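Local coordinates for cobalamin biosynthesis protein CobN (Mycobacterium tuberculosis, PDB 7C6O), which forms the large, catalytic subunit of cobaltochelatase, the enzyme complex that inserts cobalt into the corrin ring during cobalamin biosynthesis, at residues V811-A814 with I820-G823; V369-S374 with A397-M402; R231-R236 with V273-A278; A393-L398 with V553-H558. One frame throughout, in Å; residues are numbered along the deposited sequence. Where two conformers were deposited one is given.

Interaction 1 (V811-A814 with I820-G823); sequences VLRA and IPAG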
loop_
_atom_site.group_PDB
_atom_site.type_symbol
_atom_site.label_atom_id
_atom_site.label_comp_id
_atom_site.label_asym_id
_atom_site.label_seq_id
_atom_site.Cartn_x
_atom_site.Cartn_y
_atom_site.Cartn_z
ATOM N N VAL A 811 11.822 -16.256 4.380
ATOM C CA VAL A 811 12.732 -15.682 3.391
ATOM C C VAL A 811 13.493 -16.790 2.673
ATOM O O VAL A 811 13.667 -16.755 1.450
ATOM C CB VAL A 811 13.691 -14.674 4.053
ATOM C CG1 VAL A 811 14.764 -14.233 3.066
ATOM C CG2 VAL A 811 12.920 -13.469 4.578
ATOM N N LEU A 812 13.944 -17.801 3.423
ATOM C CA LEU A 812 14.629 -18.933 2.807
ATOM C C LEU A 812 13.690 -19.725 1.904
ATOM O O LEU A 812 14.097 -20.178 0.828
ATOM C CB LEU A 812 15.226 -19.834 3.887
ATOM C CG LEU A 812 16.316 -19.198 4.754
ATOM C CD1 LEU A 812 16.839 -20.182 5.792
ATOM C CD2 LEU A 812 17.450 -18.685 3.884
ATOM N N ARG A 813 12.433 -19.908 2.323
ATOM C CA ARG A 813 11.463 -20.579 1.462
ATOM C C ARG A 813 11.246 -19.798 0.173
ATOM O O ARG A 813 11.148 -20.386 -0.912
ATOM C CB ARG A 813 10.132 -20.768 2.196
ATOM C CG ARG A 813 10.176 -21.750 3.360
ATOM C CD ARG A 813 8.771 -22.087 3.873
ATOM N NE ARG A 813 7.975 -22.814 2.883
ATOM C CZ ARG A 813 6.878 -22.339 2.298
ATOM N NH1 ARG A 813 6.421 -21.132 2.609
ATOM N NH2 ARG A 813 6.228 -23.075 1.406
ATOM N N ALA A 814 11.168 -18.468 0.273
ATOM C CA ALA A 814 10.976 -17.647 -0.917
ATOM C C ALA A 814 12.179 -17.734 -1.846
ATOM O O ALA A 814 12.020 -17.779 -3.072
ATOM C CB ALA A 814 10.705 -16.197 -0.515
ATOM N N ILE A 820 4.598 -18.570 -0.685
ATOM C CA ILE A 820 4.616 -17.810 0.562
ATOM C C ILE A 820 3.175 -17.461 0.919
ATOM O O ILE A 820 2.535 -16.700 0.180
ATOM C CB ILE A 820 5.477 -16.545 0.442
ATOM C CG1 ILE A 820 6.890 -16.905 -0.021
ATOM C CG2 ILE A 820 5.521 -15.800 1.774
ATOM C CD1 ILE A 820 7.598 -17.887 0.887
ATOM N N PRO A 821 2.635 -17.978 2.023
ATOM C CA PRO A 821 1.222 -17.740 2.328
ATOM C C PRO A 821 0.946 -16.267 2.574
ATOM O O PRO A 821 1.791 -15.527 3.083
ATOM C CB PRO A 821 0.987 -18.572 3.594
ATOM C CG PRO A 821 2.337 -18.675 4.224
ATOM C CD PRO A 821 3.310 -18.751 3.079
ATOM N N ALA A 822 -0.256 -15.843 2.193
ATOM C CA ALA A 822 -0.687 -14.467 2.379
ATOM C C ALA A 822 -1.453 -14.309 3.689
ATOM O O ALA A 822 -1.886 -15.282 4.311
ATOM C CB ALA A 822 -1.559 -14.010 1.210
ATOM N N GLY A 823 -1.610 -13.056 4.102
ATOM C CA GLY A 823 -2.329 -12.727 5.307
ATOM C C GLY A 823 -2.691 -11.258 5.345
ATOM O O GLY A 823 -2.209 -10.459 4.538
#
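Ile820 packs its CD1 methyl against Ala814 and Arg813 in a small, partly buried apolar contact, at the point where the chain leaving helix 807-815 turns back alongside the helix it has just finished. Ile820 CD1 lies 3.7 Å from Ala814 N and 3.8 Å from Ala814 CB, so it bears on the helical backbone as well as on the methyl. Ile820 CG1 backs it up, 3.9 Å from Ala814 CB. Two torsions of the isoleucine bring the methyl here: chi1 (-55°) puts CG1 beside the backbone N, and chi2 (-58°) then swings CD1 onto the helix. The loop after helix 807-815 thus folds back on that helix, with only five residues between the segments. On other sides the helix meets strand 586-591 of a mixed sheet, whose Ile587 touches Ala814, and helix 391-405, at Val811 and Leu812. Arg813 forms the outer wall. Its chain slides past Ile820 in the opposite direction and is bent at chi3 (66°), which brings Arg813 NH1 to 3.9 Å from Ile820 CD1. Pro821 crosses the arginine at about a right angle and presents CD to the guanidinium edge, 3.9 Å from Arg813 NH1. The rotation of the guanidinium is set by polar partners: NH1 is hydrogen-bonded to Gln810 OE1 and Phe819 O, and NH2 forms a salt bridge with Asp280. Farther along the loop, the backbone of Pro821, which lacks an N-H and can only accept, is hydrogen-bonded to that of Asn841, and Gly823 to Tyr843.

Interaction 2 (V369-S374 with A397-M402); sequences VALVFS and ALLQAM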
loop_
_atom_site.group_PDB
_atom_site.type_symbol
_atom_site.label_atom_id
_atom_site.label_comp_id
_atom_site.label_asym_id
_atom_site.label_seq_id
_atom_site.Cartn_x
_atom_site.Cartn_y
_atom_site.Cartn_z
ATOM N N VAL A 369 22.721 -14.490 -4.453
ATOM C CA VAL A 369 21.716 -13.608 -3.871
ATOM C C VAL A 369 22.296 -12.211 -3.724
ATOM O O VAL A 369 23.434 -12.043 -3.268
ATOM C CB VAL A 369 21.228 -14.131 -2.503
ATOM C CG1 VAL A 369 20.147 -13.217 -1.937
ATOM C CG2 VAL A 369 20.722 -15.563 -2.627
ATOM N N ALA A 370 21.508 -11.210 -4.100
ATOM C CA ALA A 370 21.835 -9.813 -3.860
ATOM C C ALA A 370 21.017 -9.301 -2.681
ATOM O O ALA A 370 19.785 -9.406 -2.681
ATOM C CB ALA A 370 21.568 -8.966 -5.105
ATOM N N LEU A 371 21.703 -8.760 -1.678
ATOM C CA LEU A 371 21.079 -8.164 -0.502
ATOM C C LEU A 371 21.225 -6.650 -0.623
ATOM O O LEU A 371 22.338 -6.122 -0.537
ATOM C CB LEU A 371 21.731 -8.693 0.777
ATOM C CG LEU A 371 21.062 -8.428 2.125
ATOM C CD1 LEU A 371 19.693 -9.078 2.170
ATOM C CD2 LEU A 371 21.933 -8.940 3.269
ATOM N N VAL A 372 20.110 -5.953 -0.836
ATOM C CA VAL A 372 20.116 -4.524 -1.133
ATOM C C VAL A 372 19.545 -3.760 0.056
ATOM O O VAL A 372 18.479 -4.112 0.577
ATOM C CB VAL A 372 19.326 -4.215 -2.417
ATOM C CG1 VAL A 372 19.333 -2.714 -2.706
ATOM C CG2 VAL A 372 19.902 -4.989 -3.589
ATOM N N PHE A 373 20.248 -2.710 0.473
ATOM C CA PHE A 373 19.851 -1.866 1.591
ATOM C C PHE A 373 19.363 -0.514 1.084
ATOM O O PHE A 373 19.958 0.065 0.171
ATOM C CB PHE A 373 21.022 -1.646 2.556
ATOM C CG PHE A 373 21.489 -2.892 3.251
ATOM C CD1 PHE A 373 22.204 -3.862 2.567
ATOM C CD2 PHE A 373 21.235 -3.081 4.598
ATOM C CE1 PHE A 373 22.641 -5.006 3.210
ATOM C CE2 PHE A 373 21.672 -4.221 5.248
ATOM C CZ PHE A 373 22.374 -5.184 4.554
ATOM N N SER A 374 18.288 -0.010 1.690
ATOM C CA SER A 374 17.832 1.343 1.405
ATOM C C SER A 374 18.853 2.365 1.899
ATOM O O SER A 374 19.668 2.090 2.784
ATOM C CB SER A 374 16.478 1.610 2.065
ATOM O OG SER A 374 15.511 0.651 1.678
ATOM N N ALA A 397 21.477 -11.921 11.120
ATOM C CA ALA A 397 20.708 -13.128 11.409
ATOM C C ALA A 397 20.305 -13.846 10.129
ATOM O O ALA A 397 20.295 -15.081 10.077
ATOM C CB ALA A 397 19.475 -12.779 12.243
ATOM N N LEU A 398 19.980 -13.087 9.079
ATOM C CA LEU A 398 19.645 -13.706 7.800
ATOM C C LEU A 398 20.863 -14.388 7.189
ATOM O O LEU A 398 20.778 -15.529 6.721
ATOM C CB LEU A 398 19.075 -12.661 6.840
ATOM C CG LEU A 398 18.842 -13.141 5.405
ATOM C CD1 LEU A 398 17.798 -14.249 5.370
ATOM C CD2 LEU A 398 18.431 -11.986 4.502
ATOM N N LEU A 399 22.008 -13.703 7.187
ATOM C CA LEU A 399 23.216 -14.280 6.604
ATOM C C LEU A 399 23.663 -15.518 7.373
ATOM O O LEU A 399 24.132 -16.493 6.774
ATOM C CB LEU A 399 24.326 -13.229 6.564
ATOM C CG LEU A 399 24.004 -12.049 5.644
ATOM C CD1 LEU A 399 25.034 -10.932 5.746
ATOM C CD2 LEU A 399 23.878 -12.531 4.222
ATOM N N GLN A 400 23.526 -15.497 8.701
ATOM C CA GLN A 400 23.857 -16.675 9.498
ATOM C C GLN A 400 22.943 -17.844 9.160
ATOM O O GLN A 400 23.401 -18.987 9.041
ATOM C CB GLN A 400 23.770 -16.341 10.988
ATOM C CG GLN A 400 24.866 -15.416 11.476
ATOM C CD GLN A 400 24.647 -14.970 12.905
ATOM O OE1 GLN A 400 23.560 -15.136 13.458
ATOM N NE2 GLN A 400 25.682 -14.401 13.514
ATOM N N ALA A 401 21.645 -17.578 9.000
ATOM C CA ALA A 401 20.716 -18.644 8.642
ATOM C C ALA A 401 20.992 -19.169 7.239
ATOM O O ALA A 401 20.879 -20.375 6.991
ATOM C CB ALA A 401 19.278 -18.147 8.752
ATOM N N MET A 402 21.349 -18.278 6.308
ATOM C CA MET A 402 21.691 -18.720 4.959
ATOM C C MET A 402 22.929 -19.605 4.968
ATOM O O MET A 402 22.965 -20.640 4.291
ATOM C CB MET A 402 21.898 -17.513 4.042
ATOM C CG MET A 402 20.612 -16.785 3.688
ATOM S SD MET A 402 20.900 -15.266 2.766
ATOM C CE MET A 402 21.525 -15.911 1.215
#
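Leu371 and Val369, alternate residues on one face of strand 369-373, meet a leucine pair and a methionine of helix 391-405. The firmer part of the contact consists of two approaches of equal length. Leu371 CD1 lies 3.9 Å from Leu398 CD2, the two side chains sliding past each other in opposite directions, and Val369 CG2 meets Met402 CE tip to tip at 3.9 Å. The methionine reaches the strand because its chain is extended through chi2 and then bent at chi3 (68°), which turns CE toward the valine. A looser meeting flanks these: Leu371 CD2 and Leu399 CD2 face each other tip to tip at 4.2 Å. No hydrogen bond joins the two segments. Phe373, two residues on from Leu371, does not reach the helix segment and packs on Leu555 of the neighbouring strand. Gln400, on the partly exposed side of the helix, turns from the strand to bond Val415 O and Asn418. The helix and strand segments run almost antiparallel, at 172° with their axes 12.0 Å apart, and strand 369-373 has parallel neighbours on both sides, the layered arrangement typical of an alpha/beta fold.

Interaction 3 (R231-R236 with V273-A278); sequences RTAEPR and VEHLAA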
loop_
_atom_site.group_PDB
_atom_site.type_symbol
_atom_site.label_atom_id
_atom_site.label_comp_id
_atom_site.label_asym_id
_atom_site.label_seq_id
_atom_site.Cartn_x
_atom_site.Cartn_y
_atom_site.Cartn_z
ATOM N N ARG A 231 -11.288 -21.303 -8.035
ATOM C CA ARG A 231 -11.912 -21.434 -6.721
ATOM C C ARG A 231 -12.551 -22.807 -6.556
ATOM O O ARG A 231 -12.393 -23.459 -5.517
ATOM C CB ARG A 231 -12.947 -20.330 -6.517
ATOM C CG ARG A 231 -13.779 -20.497 -5.253
ATOM C CD ARG A 231 -14.487 -19.206 -4.866
ATOM N NE ARG A 231 -15.400 -18.739 -5.905
ATOM C CZ ARG A 231 -16.671 -19.119 -6.007
ATOM N NH1 ARG A 231 -17.182 -19.974 -5.133
ATOM N NH2 ARG A 231 -17.430 -18.641 -6.983
ATOM N N THR A 232 -13.284 -23.260 -7.570
ATOM C CA THR A 232 -13.899 -24.585 -7.569
ATOM C C THR A 232 -13.126 -25.559 -8.448
ATOM O O THR A 232 -13.722 -26.364 -9.168
ATOM C CB THR A 232 -15.349 -24.491 -8.030
ATOM O OG1 THR A 232 -15.391 -23.910 -9.338
ATOM C CG2 THR A 232 -16.155 -23.627 -7.073
ATOM N N ALA A 233 -11.796 -25.496 -8.398
ATOM C CA ALA A 233 -10.959 -26.297 -9.278
ATOM C C ALA A 233 -11.250 -27.781 -9.112
ATOM O O ALA A 233 -11.378 -28.288 -7.996
ATOM C CB ALA A 233 -9.483 -26.020 -8.996
ATOM N N GLU A 234 -11.358 -28.475 -10.239
ATOM C CA GLU A 234 -11.635 -29.900 -10.221
ATOM C C GLU A 234 -10.437 -30.663 -9.656
ATOM O O GLU A 234 -9.293 -30.216 -9.781
ATOM C CB GLU A 234 -11.957 -30.397 -11.628
ATOM C CG GLU A 234 -13.234 -29.817 -12.235
ATOM C CD GLU A 234 -13.057 -28.406 -12.777
ATOM O OE1 GLU A 234 -11.924 -27.883 -12.745
ATOM O OE2 GLU A 234 -14.057 -27.818 -13.238
ATOM N N PRO A 235 -10.674 -31.815 -9.018
ATOM C CA PRO A 235 -9.543 -32.586 -8.471
ATOM C C PRO A 235 -8.524 -32.994 -9.519
ATOM O O PRO A 235 -7.316 -32.871 -9.279
ATOM C CB PRO A 235 -10.231 -33.803 -7.838
ATOM C CG PRO A 235 -11.600 -33.325 -7.505
ATOM C CD PRO A 235 -11.973 -32.376 -8.609
ATOM N N ARG A 236 -8.972 -33.475 -10.682
ATOM C CA ARG A 236 -8.026 -33.876 -11.718
ATOM C C ARG A 236 -7.250 -32.684 -12.263
ATOM O O ARG A 236 -6.105 -32.841 -12.703
ATOM C CB ARG A 236 -8.756 -34.606 -12.846
ATOM C CG ARG A 236 -9.315 -35.963 -12.442
ATOM N N VAL A 273 -7.349 -20.800 0.147
ATOM C CA VAL A 273 -6.630 -21.197 -1.060
ATOM C C VAL A 273 -5.781 -22.424 -0.754
ATOM O O VAL A 273 -4.764 -22.665 -1.416
ATOM C CB VAL A 273 -5.752 -20.052 -1.602
ATOM C CG1 VAL A 273 -6.613 -18.888 -2.072
ATOM C CG2 VAL A 273 -4.749 -19.594 -0.546
ATOM N N GLU A 274 -6.195 -23.207 0.248
ATOM C CA GLU A 274 -5.393 -24.350 0.679
ATOM C C GLU A 274 -5.143 -25.324 -0.466
ATOM O O GLU A 274 -4.053 -25.899 -0.569
ATOM C CB GLU A 274 -6.073 -25.065 1.847
ATOM C CG GLU A 274 -6.054 -24.285 3.148
ATOM N N HIS A 275 -6.135 -25.519 -1.339
ATOM C CA HIS A 275 -5.971 -26.439 -2.460
ATOM C C HIS A 275 -4.929 -25.959 -3.464
ATOM O O HIS A 275 -4.344 -26.789 -4.169
ATOM C CB HIS A 275 -7.312 -26.661 -3.165
ATOM C CG HIS A 275 -7.899 -25.422 -3.771
ATOM N ND1 HIS A 275 -8.328 -24.354 -3.012
ATOM C CD2 HIS A 275 -8.141 -25.087 -5.060
ATOM C CE1 HIS A 275 -8.802 -23.412 -3.807
ATOM N NE2 HIS A 275 -8.700 -23.831 -5.056
ATOM N N LEU A 276 -4.682 -24.651 -3.544
ATOM C CA LEU A 276 -3.640 -24.129 -4.417
ATOM C C LEU A 276 -2.308 -23.970 -3.693
ATOM O O LEU A 276 -1.251 -24.223 -4.282
ATOM C CB LEU A 276 -4.076 -22.790 -5.015
ATOM C CG LEU A 276 -5.297 -22.877 -5.933
ATOM C CD1 LEU A 276 -5.797 -21.496 -6.327
ATOM C CD2 LEU A 276 -4.966 -23.700 -7.167
ATOM N N ALA A 277 -2.337 -23.552 -2.424
ATOM C CA ALA A 277 -1.107 -23.468 -1.644
ATOM C C ALA A 277 -0.445 -24.831 -1.495
ATOM O O ALA A 277 0.784 -24.915 -1.396
ATOM C CB ALA A 277 -1.394 -22.868 -0.267
ATOM N N ALA A 278 -1.239 -25.907 -1.487
ATOM C CA ALA A 278 -0.677 -27.246 -1.340
ATOM C C ALA A 278 0.264 -27.593 -2.486
ATOM O O ALA A 278 1.187 -28.395 -2.307
ATOM C CB ALA A 278 -1.798 -28.279 -1.241
#
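His275 has chi1 at 62°, which sets CG between the backbone N and the carbonyl carbon, and chi2 at -66° then turns the ring so that its NE2 end points to the loop ahead of helix 235-241. There the ring meets Arg231 and Ala233, mainly by their backbone and methyl atoms. Ala233 CB comes to the ring edge, near its plane, 4.3 Å from His275 CD2. Arg231 O approaches obliquely, 3.7 Å from His275 NE2, which is too long to count as a hydrogen bond. The CB of Arg231 leaves its CA away from the helix segment, and the closest approach of this side chain is Arg231 CB to His275 NE2, 5.7 Å. One face of the imidazole is covered by the next residue, with Leu276 CG 3.5 Å above the His275 ring plane and offset toward the rim. Leu238 of helix 235-241 touches Ala233, His275 and Leu276. Val273 stands at the N-cap position of the short helix 274-277, and its O accepts from both Leu276 N (2.9 Å) and Ala277 N (2.8 Å), fixing the turn from which the histidine projects. The site is a surface junction in an alpha/beta domain: helix 235-241 follows strand 221-227, helix 274-277 precedes strand 283-289, and both strands belong to one mixed sheet. The strongest polar partner of the ring is Leu230 O, hydrogen-bonded to NE2, with Arg231 O only a neighbour beyond bonding distance. Since a carbonyl can only accept, NE2 must carry a hydrogen here, whether the ring is neutral or possibly protonated at both nitrogens.

Interaction 4 (A393-L398 with V553-H558); sequences ASAVAL and VHLGKH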
loop_
_atom_site.group_PDB
_atom_site.type_symbol
_atom_site.label_atom_id
_atom_site.label_comp_id
_atom_site.label_asym_id
_atom_site.label_seq_id
_atom_site.Cartn_x
_atom_site.Cartn_y
_atom_site.Cartn_z
ATOM N N ALA A 393 21.230 -5.981 12.473
ATOM C CA ALA A 393 21.076 -7.241 13.194
ATOM C C ALA A 393 20.236 -8.234 12.398
ATOM O O ALA A 393 20.505 -9.442 12.422
ATOM C CB ALA A 393 20.459 -6.991 14.570
ATOM N N SER A 394 19.220 -7.744 11.684
ATOM C CA SER A 394 18.416 -8.619 10.836
ATOM C C SER A 394 19.241 -9.181 9.686
ATOM O O SER A 394 19.096 -10.355 9.324
ATOM C CB SER A 394 17.201 -7.862 10.298
ATOM O OG SER A 394 16.361 -7.425 11.352
ATOM N N ALA A 395 20.106 -8.353 9.094
ATOM C CA ALA A 395 20.979 -8.833 8.028
ATOM C C ALA A 395 21.933 -9.906 8.537
ATOM O O ALA A 395 22.138 -10.929 7.873
ATOM C CB ALA A 395 21.758 -7.665 7.423
ATOM N N VAL A 396 22.528 -9.691 9.713
ATOM C CA VAL A 396 23.416 -10.697 10.293
ATOM C C VAL A 396 22.661 -12.003 10.507
ATOM O O VAL A 396 23.126 -13.082 10.117
ATOM C CB VAL A 396 24.034 -10.183 11.605
ATOM C CG1 VAL A 396 24.682 -11.330 12.375
ATOM C CG2 VAL A 396 25.056 -9.091 11.320
ATOM N N ALA A 397 21.477 -11.921 11.120
ATOM C CA ALA A 397 20.708 -13.128 11.409
ATOM C C ALA A 397 20.305 -13.846 10.129
ATOM O O ALA A 397 20.295 -15.081 10.077
ATOM C CB ALA A 397 19.475 -12.779 12.243
ATOM N N LEU A 398 19.980 -13.087 9.079
ATOM C CA LEU A 398 19.645 -13.706 7.800
ATOM C C LEU A 398 20.863 -14.388 7.189
ATOM O O LEU A 398 20.778 -15.529 6.721
ATOM C CB LEU A 398 19.075 -12.661 6.840
ATOM C CG LEU A 398 18.842 -13.141 5.405
ATOM C CD1 LEU A 398 17.798 -14.249 5.370
ATOM C CD2 LEU A 398 18.431 -11.986 4.502
ATOM N N VAL A 553 17.035 -9.681 -2.422
ATOM C CA VAL A 553 16.391 -9.472 -1.132
ATOM C C VAL A 553 16.616 -8.017 -0.744
ATOM O O VAL A 553 17.763 -7.585 -0.575
ATOM C CB VAL A 553 16.937 -10.420 -0.052
ATOM C CG1 VAL A 553 16.256 -10.148 1.288
ATOM C CG2 VAL A 553 16.752 -11.876 -0.465
ATOM N N HIS A 554 15.534 -7.256 -0.613
ATOM C CA HIS A 554 15.619 -5.884 -0.129
ATOM C C HIS A 554 15.190 -5.833 1.329
ATOM O O HIS A 554 14.104 -6.306 1.677
ATOM C CB HIS A 554 14.759 -4.931 -0.957
ATOM C CG HIS A 554 15.093 -3.491 -0.723
ATOM N ND1 HIS A 554 15.843 -2.749 -1.609
ATOM C CD2 HIS A 554 14.817 -2.670 0.318
ATOM C CE1 HIS A 554 15.998 -1.525 -1.133
ATOM N NE2 HIS A 554 15.386 -1.453 0.035
ATOM N N LEU A 555 16.028 -5.236 2.172
ATOM C CA LEU A 555 15.848 -5.310 3.619
ATOM C C LEU A 555 15.044 -4.117 4.132
ATOM O O LEU A 555 15.562 -2.999 4.224
ATOM C CB LEU A 555 17.204 -5.396 4.314
ATOM C CG LEU A 555 17.803 -6.800 4.266
ATOM C CD1 LEU A 555 19.097 -6.862 5.054
ATOM C CD2 LEU A 555 16.795 -7.814 4.787
ATOM N N GLY A 556 13.781 -4.361 4.475
ATOM C CA GLY A 556 13.004 -3.420 5.254
ATOM C C GLY A 556 12.334 -2.329 4.435
ATOM O O GLY A 556 12.654 -2.073 3.271
ATOM N N LYS A 557 11.389 -1.654 5.092
ATOM C CA LYS A 557 10.608 -0.588 4.471
ATOM C C LYS A 557 11.371 0.732 4.528
ATOM O O LYS A 557 11.664 1.228 5.623
ATOM C CB LYS A 557 9.260 -0.449 5.181
ATOM C CG LYS A 557 8.385 0.696 4.678
ATOM C CD LYS A 557 8.409 1.898 5.598
ATOM C CE LYS A 557 7.421 2.960 5.140
ATOM N NZ LYS A 557 7.576 4.242 5.882
ATOM N N HIS A 558 11.696 1.312 3.368
ATOM C CA HIS A 558 11.540 0.707 2.041
ATOM C C HIS A 558 12.567 1.333 1.103
ATOM O O HIS A 558 13.164 2.357 1.432
ATOM C CB HIS A 558 10.127 0.907 1.471
ATOM C CG HIS A 558 9.702 2.341 1.375
ATOM N ND1 HIS A 558 8.672 2.861 2.129
ATOM C CD2 HIS A 558 10.160 3.361 0.611
ATOM C CE1 HIS A 558 8.517 4.140 1.837
ATOM N NE2 HIS A 558 9.407 4.469 0.919
#
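Leu555 is the bump of this buried contact, and Ala395 marks the shallow place on helix 391-405 that receives it. The setting is the helix-on-sheet layer of an alpha/beta fold, with strand 551-555 lying parallel to strand 369-373 in the sheet below. Because alanine bears only a methyl, the backbones come close at this point, the CA atoms of Ala395 and Leu555 being 7.6 Å apart, although the axes of the helix and strand segments are 10.5 Å apart and their directions differ by 147°. One helical turn on, the roles are reversed. Leu398 is now the projecting residue, and its CD2 comes down toward the groove between two alternate strand residues, 4.3 Å from Val553 CG1 and 4.5 Å from Leu555 CD2. The fit is thus closer at the alanine than at the leucine. Val811 of helix 807-815 touches Leu398 as well, while Pro589 and Leu815 touch Val553. His554, between the two apolar strand residues, points to the other side of the sheet, where its ring meets that of Tyr588 with the planes at about 45°. Ser394 does not touch the strand segment; its OG is hydrogen-bonded to Asp390 O and Leu704 N. The torsions of Leu555 place the bump: CG lies anti to the carbonyl carbon (chi1 -79°) and chi2 keeps the chain extended, which puts CD1 3.7 Å from Ala395 CB and 4.0 Å from Ala395 CA.

Interactions 2 and 4 are two parts of one interface, their centres 6 Å apart: helix 391-405 lies over neighbouring strands 369-373 and 551-555, with Leu398 shared. The strands meet directly through Ala370 O to Val553 N (2.8 Å), and just past the first strand Ser374 OG meets His554 NE2 (2.7 Å). Interaction 1, about 15 to 16 Å from both by centres, adds a further layer, since Leu812 CD2 lies 3.7 Å from Met402 CG. Interaction 3 is separate, 18 Å from interaction 1 by centres, although Ala277 touches Phe819, just ahead of 820-823. The sodium ion, at Asp125 and Ser127, is bound by residues of none of the four.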